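Cytochrome c-554 (Nitrosomonas europaea, PDB 1FT5) carries electrons in ammonia oxidation as a periplasmic multiheme cytochrome that accepts them directly from hydroxylamine oxidoreductase. Local coordinates at residues Pro4-Lys9 with Asn97-His102; Lys119-Lys124 with Gly186-Glu191. All blocks are in the same frame, centred on the assembly; numbering follows the deposited sequence.

Contact 1: Pro4-Lys9 with Asn97-His102. With HEM (protoporphyrin IX containing Fe), chain E; PO4 (phosphate ion), chain C.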
loop_
_atom_site.group_PDB
_atom_site.type_symbol
_atom_site.label_atom_id
_atom_site.label_comp_id
_atom_site.label_asym_id
_atom_site.label_seq_id
_atom_site.Cartn_x
_atom_site.Cartn_y
_atom_site.Cartn_z
ATOM N N PRO A 4 -8.179 -2.688 -12.627
ATOM C CA PRO A 4 -7.520 -3.908 -12.197
ATOM C C PRO A 4 -6.151 -3.632 -11.570
ATOM O O PRO A 4 -5.461 -2.683 -11.911
ATOM C CB PRO A 4 -7.331 -4.711 -13.467
ATOM C CG PRO A 4 -8.124 -3.967 -14.538
ATOM C CD PRO A 4 -8.223 -2.571 -14.102
ATOM N N PHE A 5 -5.751 -4.479 -10.668
ATOM C CA PHE A 5 -4.400 -4.440 -10.125
ATOM C C PHE A 5 -3.457 -5.079 -11.143
ATOM O O PHE A 5 -3.890 -5.947 -11.959
ATOM C CB PHE A 5 -4.306 -5.329 -8.900
ATOM C CG PHE A 5 -4.873 -4.698 -7.667
ATOM C CD1 PHE A 5 -4.005 -4.064 -6.753
ATOM C CD2 PHE A 5 -6.239 -4.692 -7.428
ATOM C CE1 PHE A 5 -4.558 -3.410 -5.591
ATOM C CE2 PHE A 5 -6.769 -4.058 -6.311
ATOM C CZ PHE A 5 -5.941 -3.413 -5.402
ATOM N N GLU A 6 -2.172 -4.730 -11.087
ATOM C CA GLU A 6 -1.196 -5.387 -11.942
ATOM C C GLU A 6 0.087 -5.809 -11.217
ATOM O O GLU A 6 0.859 -6.618 -11.745
ATOM C CB GLU A 6 -0.759 -4.531 -13.119
ATOM C CG GLU A 6 -1.660 -4.451 -14.262
ATOM C CD GLU A 6 -1.004 -3.587 -15.334
ATOM O OE1 GLU A 6 -0.812 -4.105 -16.455
ATOM O OE2 GLU A 6 -0.647 -2.409 -15.008
ATOM N N GLY A 7 0.341 -5.274 -10.023
ATOM C CA GLY A 7 1.591 -5.639 -9.384
ATOM C C GLY A 7 2.537 -4.467 -9.272
ATOM O O GLY A 7 2.326 -3.459 -9.911
ATOM N N ARG A 8 3.628 -4.674 -8.546
ATOM C CA ARG A 8 4.535 -3.547 -8.271
ATOM C C ARG A 8 5.568 -3.240 -9.314
ATOM O O ARG A 8 6.135 -2.151 -9.296
ATOM C CB ARG A 8 5.372 -3.809 -7.002
ATOM C CG ARG A 8 4.649 -4.265 -5.782
ATOM C CD ARG A 8 5.675 -4.390 -4.642
ATOM N NE ARG A 8 6.805 -5.283 -4.887
ATOM C CZ ARG A 8 6.748 -6.615 -4.698
ATOM N NH1 ARG A 8 5.596 -7.214 -4.270
ATOM N NH2 ARG A 8 7.828 -7.353 -4.835
ATOM N N LYS A 9 5.806 -4.185 -10.206
ATOM C CA LYS A 9 6.946 -4.064 -11.123
ATOM C C LYS A 9 7.051 -2.769 -11.871
ATOM O O LYS A 9 8.089 -2.103 -11.778
ATOM C CB LYS A 9 6.923 -5.200 -12.137
ATOM C CG LYS A 9 8.051 -5.091 -13.202
ATOM C CD LYS A 9 7.640 -5.810 -14.507
ATOM C CE LYS A 9 7.945 -7.290 -14.411
ATOM N NZ LYS A 9 7.744 -8.048 -15.724
ATOM N N ASN A 97 -4.800 1.085 -15.143
ATOM C CA ASN A 97 -5.276 2.185 -15.970
ATOM C C ASN A 97 -4.509 3.477 -15.750
ATOM O O ASN A 97 -4.301 4.235 -16.694
ATOM C CB ASN A 97 -6.762 2.438 -15.762
ATOM C CG ASN A 97 -7.625 1.254 -16.259
ATOM O OD1 ASN A 97 -7.145 0.418 -17.016
ATOM N ND2 ASN A 97 -8.859 1.191 -15.801
ATOM N N PHE A 98 -4.051 3.736 -14.534
ATOM C CA PHE A 98 -3.367 5.009 -14.357
ATOM C C PHE A 98 -1.899 4.997 -14.646
ATOM O O PHE A 98 -1.343 6.076 -14.942
ATOM C CB PHE A 98 -3.696 5.651 -12.951
ATOM C CG PHE A 98 -3.021 5.006 -11.721
ATOM C CD1 PHE A 98 -1.628 5.042 -11.547
ATOM C CD2 PHE A 98 -3.798 4.432 -10.666
ATOM C CE1 PHE A 98 -0.986 4.564 -10.419
ATOM C CE2 PHE A 98 -3.141 3.940 -9.503
ATOM C CZ PHE A 98 -1.766 4.003 -9.375
ATOM N N ARG A 99 -1.251 3.838 -14.619
ATOM C CA ARG A 99 0.184 3.774 -14.794
ATOM C C ARG A 99 0.627 4.295 -16.155
ATOM O O ARG A 99 1.683 4.913 -16.250
ATOM C CB ARG A 99 0.698 2.370 -14.577
ATOM C CG ARG A 99 0.319 1.395 -15.646
ATOM C CD ARG A 99 1.371 0.301 -15.685
ATOM N NE ARG A 99 0.855 -0.907 -16.302
ATOM C CZ ARG A 99 0.955 -1.161 -17.597
ATOM N NH1 ARG A 99 1.561 -0.269 -18.390
ATOM N NH2 ARG A 99 0.417 -2.265 -18.105
ATOM N N GLY A 100 -0.202 4.061 -17.173
ATOM C CA GLY A 100 0.132 4.546 -18.522
ATOM C C GLY A 100 0.060 6.064 -18.581
ATOM O O GLY A 100 0.801 6.671 -19.415
ATOM N N ASP A 101 -0.827 6.694 -17.790
ATOM C CA ASP A 101 -0.949 8.160 -17.700
ATOM C C ASP A 101 0.331 8.707 -16.995
ATOM O O ASP A 101 0.776 9.830 -17.295
ATOM C CB ASP A 101 -2.159 8.615 -16.874
ATOM C CG ASP A 101 -3.450 8.708 -17.668
ATOM O OD1 ASP A 101 -3.721 7.778 -18.414
ATOM O OD2 ASP A 101 -4.195 9.721 -17.523
ATOM N N HIS A 102 0.914 7.967 -16.035
ATOM C CA HIS A 102 2.171 8.476 -15.399
ATOM C C HIS A 102 3.250 8.557 -16.486
ATOM O O HIS A 102 4.013 9.540 -16.530
ATOM C CB HIS A 102 2.675 7.588 -14.257
ATOM C CG HIS A 102 1.800 7.682 -13.051
ATOM N ND1 HIS A 102 2.249 7.386 -11.764
ATOM C CD2 HIS A 102 0.484 8.004 -13.017
ATOM C CE1 HIS A 102 1.156 7.546 -11.003
ATOM N NE2 HIS A 102 0.081 7.909 -11.694
HETATM C CHA HEM E . 4.026 10.335 -10.019
HETATM C CHB HEM E . 2.688 6.164 -7.967
HETATM C CHC HEM E . 3.833 3.832 -12.087
HETATM C CHD HEM E . 6.092 7.893 -13.667
HETATM C C1A HEM E . 3.511 9.407 -9.122
HETATM C C2A HEM E . 2.937 9.748 -7.830
HETATM C C3A HEM E . 2.626 8.544 -7.234
HETATM C C4A HEM E . 2.948 7.527 -8.170
HETATM C CMA HEM E . 1.999 8.290 -5.849
HETATM C CAA HEM E . 2.728 11.130 -7.285
HETATM C CBA HEM E . 1.415 11.735 -7.793
HETATM C CGA HEM E . 1.038 13.041 -7.133
HETATM O O1A HEM E . 1.713 14.091 -7.493
HETATM O O2A HEM E . 0.094 13.105 -6.295
HETATM C C1B HEM E . 2.905 5.188 -8.926
HETATM C C2B HEM E . 2.472 3.847 -8.779
HETATM C C3B HEM E . 2.684 3.190 -9.972
HETATM C C4B HEM E . 3.311 4.155 -10.847
HETATM C CMB HEM E . 1.847 3.231 -7.499
HETATM C CAB HEM E . 2.363 1.711 -10.341
HETATM C CBB HEM E . 0.866 1.428 -10.568
HETATM C C1C HEM E . 4.596 4.727 -12.826
HETATM C C2C HEM E . 5.316 4.339 -14.042
HETATM C C3C HEM E . 6.015 5.461 -14.406
HETATM C C4C HEM E . 5.680 6.521 -13.528
HETATM C CMC HEM E . 5.330 2.946 -14.714
HETATM C CAC HEM E . 7.072 5.557 -15.523
HETATM C CBC HEM E . 6.716 5.292 -16.966
HETATM C C1D HEM E . 5.643 8.912 -12.827
HETATM C C2D HEM E . 5.932 10.287 -13.015
HETATM C C3D HEM E . 5.327 10.966 -12.030
HETATM C C4D HEM E . 4.651 10.003 -11.209
HETATM C CMD HEM E . 6.807 10.849 -14.195
HETATM C CAD HEM E . 5.519 12.428 -11.771
HETATM C CBD HEM E . 6.744 12.752 -10.956
HETATM C CGD HEM E . 7.012 14.214 -10.585
HETATM O O1D HEM E . 8.220 14.470 -10.380
HETATM O O2D HEM E . 6.074 14.995 -10.451
HETATM N NA HEM E . 3.517 8.038 -9.326
HETATM N NB HEM E . 3.435 5.400 -10.205
HETATM N NC HEM E . 4.820 6.069 -12.504
HETATM N ND HEM E . 4.824 8.771 -11.713
HETATM FE FE HEM E . 4.145 7.093 -10.959
HETATM P P PO4 C . 10.068 -4.360 -6.326
HETATM O O1 PO4 C . 10.121 -5.705 -5.577
HETATM O O2 PO4 C . 10.111 -4.656 -7.861
HETATM O O3 PO4 C . 8.791 -3.555 -5.994
HETATM O O4 PO4 C . 11.278 -3.498 -5.889
#

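Contact 2: Lys119-Lys124 with Gly186-Glu191. With HEM (protoporphyrin IX containing Fe), chain E.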
loop_
_atom_site.group_PDB
_atom_site.type_symbol
_atom_site.label_atom_id
_atom_site.label_comp_id
_atom_site.label_asym_id
_atom_site.label_seq_id
_atom_site.Cartn_x
_atom_site.Cartn_y
_atom_site.Cartn_z
ATOM N N LYS A 119 -7.020 14.975 -11.164
ATOM C CA LYS A 119 -8.376 14.457 -11.410
ATOM C C LYS A 119 -8.349 13.369 -12.480
ATOM O O LYS A 119 -9.096 12.388 -12.404
ATOM C CB LYS A 119 -9.315 15.588 -11.870
ATOM C CG LYS A 119 -10.726 15.123 -12.193
ATOM C CD LYS A 119 -11.559 16.302 -12.757
ATOM C CE LYS A 119 -11.725 17.420 -11.704
ATOM N NZ LYS A 119 -12.537 18.599 -12.192
ATOM N N ASP A 120 -7.509 13.546 -13.503
ATOM C CA ASP A 120 -7.406 12.553 -14.561
ATOM C C ASP A 120 -6.944 11.224 -13.988
ATOM O O ASP A 120 -7.392 10.176 -14.432
ATOM C CB ASP A 120 -6.394 12.966 -15.660
ATOM C CG ASP A 120 -6.892 14.096 -16.549
ATOM O OD1 ASP A 120 -6.193 14.390 -17.537
ATOM O OD2 ASP A 120 -7.936 14.670 -16.285
ATOM N N LEU A 121 -6.011 11.254 -13.028
ATOM C CA LEU A 121 -5.518 10.019 -12.395
ATOM C C LEU A 121 -6.560 9.427 -11.463
ATOM O O LEU A 121 -6.701 8.192 -11.418
ATOM C CB LEU A 121 -4.249 10.288 -11.572
ATOM C CG LEU A 121 -3.083 10.891 -12.378
ATOM C CD1 LEU A 121 -2.006 11.197 -11.391
ATOM C CD2 LEU A 121 -2.574 9.914 -13.423
ATOM N N ALA A 122 -7.281 10.267 -10.726
ATOM C CA ALA A 122 -8.298 9.738 -9.801
ATOM C C ALA A 122 -9.389 9.023 -10.617
ATOM O O ALA A 122 -9.907 7.995 -10.175
ATOM C CB ALA A 122 -8.909 10.840 -8.987
ATOM N N LYS A 123 -9.683 9.548 -11.815
ATOM C CA LYS A 123 -10.707 8.931 -12.658
ATOM C C LYS A 123 -10.293 7.536 -13.088
ATOM O O LYS A 123 -11.166 6.681 -13.314
ATOM C CB LYS A 123 -11.011 9.816 -13.887
ATOM C CG LYS A 123 -11.830 11.040 -13.528
ATOM C CD LYS A 123 -12.301 11.780 -14.787
ATOM C CE LYS A 123 -13.035 10.824 -15.751
ATOM N NZ LYS A 123 -14.245 11.424 -16.463
ATOM N N LYS A 124 -8.979 7.286 -13.157
ATOM C CA LYS A 124 -8.439 6.025 -13.579
ATOM C C LYS A 124 -8.091 5.111 -12.407
ATOM O O LYS A 124 -7.436 4.116 -12.587
ATOM C CB LYS A 124 -7.229 6.243 -14.489
ATOM C CG LYS A 124 -7.662 6.814 -15.868
ATOM C CD LYS A 124 -6.652 6.544 -16.936
ATOM C CE LYS A 124 -7.197 7.049 -18.251
ATOM N NZ LYS A 124 -6.174 7.190 -19.312
ATOM N N GLY A 186 6.614 17.867 -10.077
ATOM C CA GLY A 186 5.310 18.485 -10.123
ATOM C C GLY A 186 4.535 18.291 -11.410
ATOM O O GLY A 186 3.805 19.186 -11.845
ATOM N N VAL A 187 4.697 17.131 -12.024
ATOM C CA VAL A 187 3.994 16.789 -13.256
ATOM C C VAL A 187 2.493 16.888 -12.982
ATOM O O VAL A 187 1.740 17.394 -13.805
ATOM C CB VAL A 187 4.325 15.343 -13.679
ATOM C CG1 VAL A 187 3.423 14.885 -14.852
ATOM C CG2 VAL A 187 5.804 15.236 -14.030
ATOM N N PHE A 188 2.006 16.387 -11.834
ATOM C CA PHE A 188 0.577 16.448 -11.577
ATOM C C PHE A 188 0.206 17.590 -10.696
ATOM O O PHE A 188 0.991 17.963 -9.821
ATOM C CB PHE A 188 0.129 15.092 -10.969
ATOM C CG PHE A 188 0.332 13.939 -11.913
ATOM C CD1 PHE A 188 1.393 13.081 -11.750
ATOM C CD2 PHE A 188 -0.500 13.797 -13.040
ATOM C CE1 PHE A 188 1.666 12.077 -12.686
ATOM C CE2 PHE A 188 -0.238 12.798 -13.989
ATOM C CZ PHE A 188 0.822 11.955 -13.819
ATOM N N GLU A 189 -0.984 18.151 -10.908
ATOM C CA GLU A 189 -1.435 19.279 -10.114
ATOM C C GLU A 189 -2.909 19.248 -9.761
ATOM O O GLU A 189 -3.682 18.488 -10.335
ATOM C CB GLU A 189 -1.123 20.593 -10.845
ATOM C CG GLU A 189 -1.593 20.641 -12.261
ATOM C CD GLU A 189 -1.516 22.060 -12.838
ATOM O OE1 GLU A 189 -0.985 22.962 -12.152
ATOM O OE2 GLU A 189 -2.006 22.252 -13.964
ATOM N N GLY A 190 -3.280 20.047 -8.763
ATOM C CA GLY A 190 -4.662 20.170 -8.364
ATOM C C GLY A 190 -5.245 19.019 -7.571
ATOM O O GLY A 190 -4.513 18.126 -7.143
ATOM N N GLU A 191 -6.562 19.091 -7.359
ATOM C CA GLU A 191 -7.288 18.087 -6.585
ATOM C C GLU A 191 -7.799 16.916 -7.402
ATOM O O GLU A 191 -7.982 17.010 -8.616
ATOM C CB GLU A 191 -8.468 18.763 -5.908
ATOM C CG GLU A 191 -8.070 19.821 -4.908
ATOM C CD GLU A 191 -7.483 19.239 -3.628
ATOM O OE1 GLU A 191 -7.817 18.098 -3.268
ATOM O OE2 GLU A 191 -6.696 19.953 -2.981
HETATM C CHA HEM E . 4.026 10.335 -10.019
HETATM C CHB HEM E . 2.688 6.164 -7.967
HETATM C CHC HEM E . 3.833 3.832 -12.087
HETATM C CHD HEM E . 6.092 7.893 -13.667
HETATM C C1A HEM E . 3.511 9.407 -9.122
HETATM C C2A HEM E . 2.937 9.748 -7.830
HETATM C C3A HEM E . 2.626 8.544 -7.234
HETATM C C4A HEM E . 2.948 7.527 -8.170
HETATM C CMA HEM E . 1.999 8.290 -5.849
HETATM C CAA HEM E . 2.728 11.130 -7.285
HETATM C CBA HEM E . 1.415 11.735 -7.793
HETATM C CGA HEM E . 1.038 13.041 -7.133
HETATM O O1A HEM E . 1.713 14.091 -7.493
HETATM O O2A HEM E . 0.094 13.105 -6.295
HETATM C C1B HEM E . 2.905 5.188 -8.926
HETATM C C2B HEM E . 2.472 3.847 -8.779
HETATM C C3B HEM E . 2.684 3.190 -9.972
HETATM C C4B HEM E . 3.311 4.155 -10.847
HETATM C CMB HEM E . 1.847 3.231 -7.499
HETATM C CAB HEM E . 2.363 1.711 -10.341
HETATM C CBB HEM E . 0.866 1.428 -10.568
HETATM C C1C HEM E . 4.596 4.727 -12.826
HETATM C C2C HEM E . 5.316 4.339 -14.042
HETATM C C3C HEM E . 6.015 5.461 -14.406
HETATM C C4C HEM E . 5.680 6.521 -13.528
HETATM C CMC HEM E . 5.330 2.946 -14.714
HETATM C CAC HEM E . 7.072 5.557 -15.523
HETATM C CBC HEM E . 6.716 5.292 -16.966
HETATM C C1D HEM E . 5.643 8.912 -12.827
HETATM C C2D HEM E . 5.932 10.287 -13.015
HETATM C C3D HEM E . 5.327 10.966 -12.030
HETATM C C4D HEM E . 4.651 10.003 -11.209
HETATM C CMD HEM E . 6.807 10.849 -14.195
HETATM C CAD HEM E . 5.519 12.428 -11.771
HETATM C CBD HEM E . 6.744 12.752 -10.956
HETATM C CGD HEM E . 7.012 14.214 -10.585
HETATM O O1D HEM E . 8.220 14.470 -10.380
HETATM O O2D HEM E . 6.074 14.995 -10.451
HETATM N NA HEM E . 3.517 8.038 -9.326
HETATM N NB HEM E . 3.435 5.400 -10.205
HETATM N NC HEM E . 4.820 6.069 -12.504
HETATM N ND HEM E . 4.824 8.771 -11.713
HETATM FE FE HEM E . 4.145 7.093 -10.959
HETATM O O HOH W 1 -6.896 18.143 -10.659
#

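Contact 1: Pro4-Lys9 with Asn97-His102
Glu6 and Arg99 meet through a two-pronged salt bridge, a clear case of a carboxylate matched edge to edge with a guanidinium group. Arg99 NH2 gives its hydrogen to Glu6 OE1 over 2.8 Å along a nearly straight line (176°); OE1 lies in the guanidinium plane and receives the bond on its syn lone pair. Beside it, Arg99 NE reaches Glu6 OE2 at 2.5 Å, a separation so short that its exact length is best treated as doubtful. The two planes are only 12° apart, and the paired bonds together hold both groups against rotation. Arg99 gets there with CG placed between its backbone N and carbonyl carbon (chi1 70°), a setting that sends an extended chain out from near the start of helix 99-112 to meet Glu6 at about a right angle.

The whole contact lies at the surface, and its other end is looser: Pro4 CD comes no nearer than 4.2 Å to Asn97 ND2. Packing becomes closer again on the heme side of segment 97-102: Phe98 CE1 lies 3.6 Å from heme CBB, and His102 ND1 binds the iron at 2.1 Å opposite His15. Further along segment 4-9, Arg8 holds a phosphate, probably from the crystallisation liquor, through NE and NH2.

Glu6 OE1 also pairs with Arg96, and an alanine replacing Arg99 would probably leave the carboxylate with that second charge but freer to turn, and OE2 without its mate. The chemistry thus implies a surface salt bridge in which one carboxylate is shared by two arginines, joining the N-terminal loop to the beginning of the helix that supplies an axial ligand of heme 1.

Contact 2: Lys119-Lys124 with Gly186-Glu191
Leu121 lays its CD1 methyl over the face of the Phe188 ring, 3.5 Å from the centroid and only 13° off the ring normal, a CH-pi contact of nearly axial geometry. Its CG, anti to the carbonyl carbon (chi1 -58°), lets the branch reach across the ring, so that CD2 also comes to 3.8 Å from Phe188 CE2. The opposite face carries Val187 CG1, 3.9 Å above the plane, and the ring is therefore sandwiched between two aliphatic groups. Its edge turns to the heme, with Phe188 CE1 3.9 Å from heme C3D. Just before it, the backbone amides of Gly186 and Val187 both donate to heme O2D, at 2.9 Å from Gly186 N, so that two N-H groups grip one propionate oxygen. The backbone angles of Gly186 would press any CB against the preceding carbonyl.

At the exposed end the backbones meet through water. One molecule accepts from Lys119 N, in the first turn of its helix, and donates to Glu189 O and, at 2.6 Å, to Glu191 O.

In the fold, helix 118-123 follows directly on strand 116-117, which pairs in parallel with strand 188-189; Leu121 thus packs on a residue of the partner strand, 188-189, while helix 99-112 meets Leu121 through His102 and Phe188 through Ser105.

Both contacts serve heme 1, and their centres lie 14 Å apart. Contact 1 brings one of the two axial ligands and packs near pyrrole ring B; contact 2 holds a propionate on the opposite pyrrole, D. They join around His102: Leu121 CD2 is 3.6 Å from His102 CD2, and the Phe188 ring meets the imidazole with planes at about 45°, making the leucine-phenylalanine pair a second shell to the metal. A salt bridge, Lys124 NZ to Asp101 OD1 at 2.7 Å, ties helix 99-112 to the residue just past the end of helix 118-123. Gln126, just beyond segment 119-124, accepts a hydrogen bond from His102 NE2, which probably helps fix the imidazole's rotation.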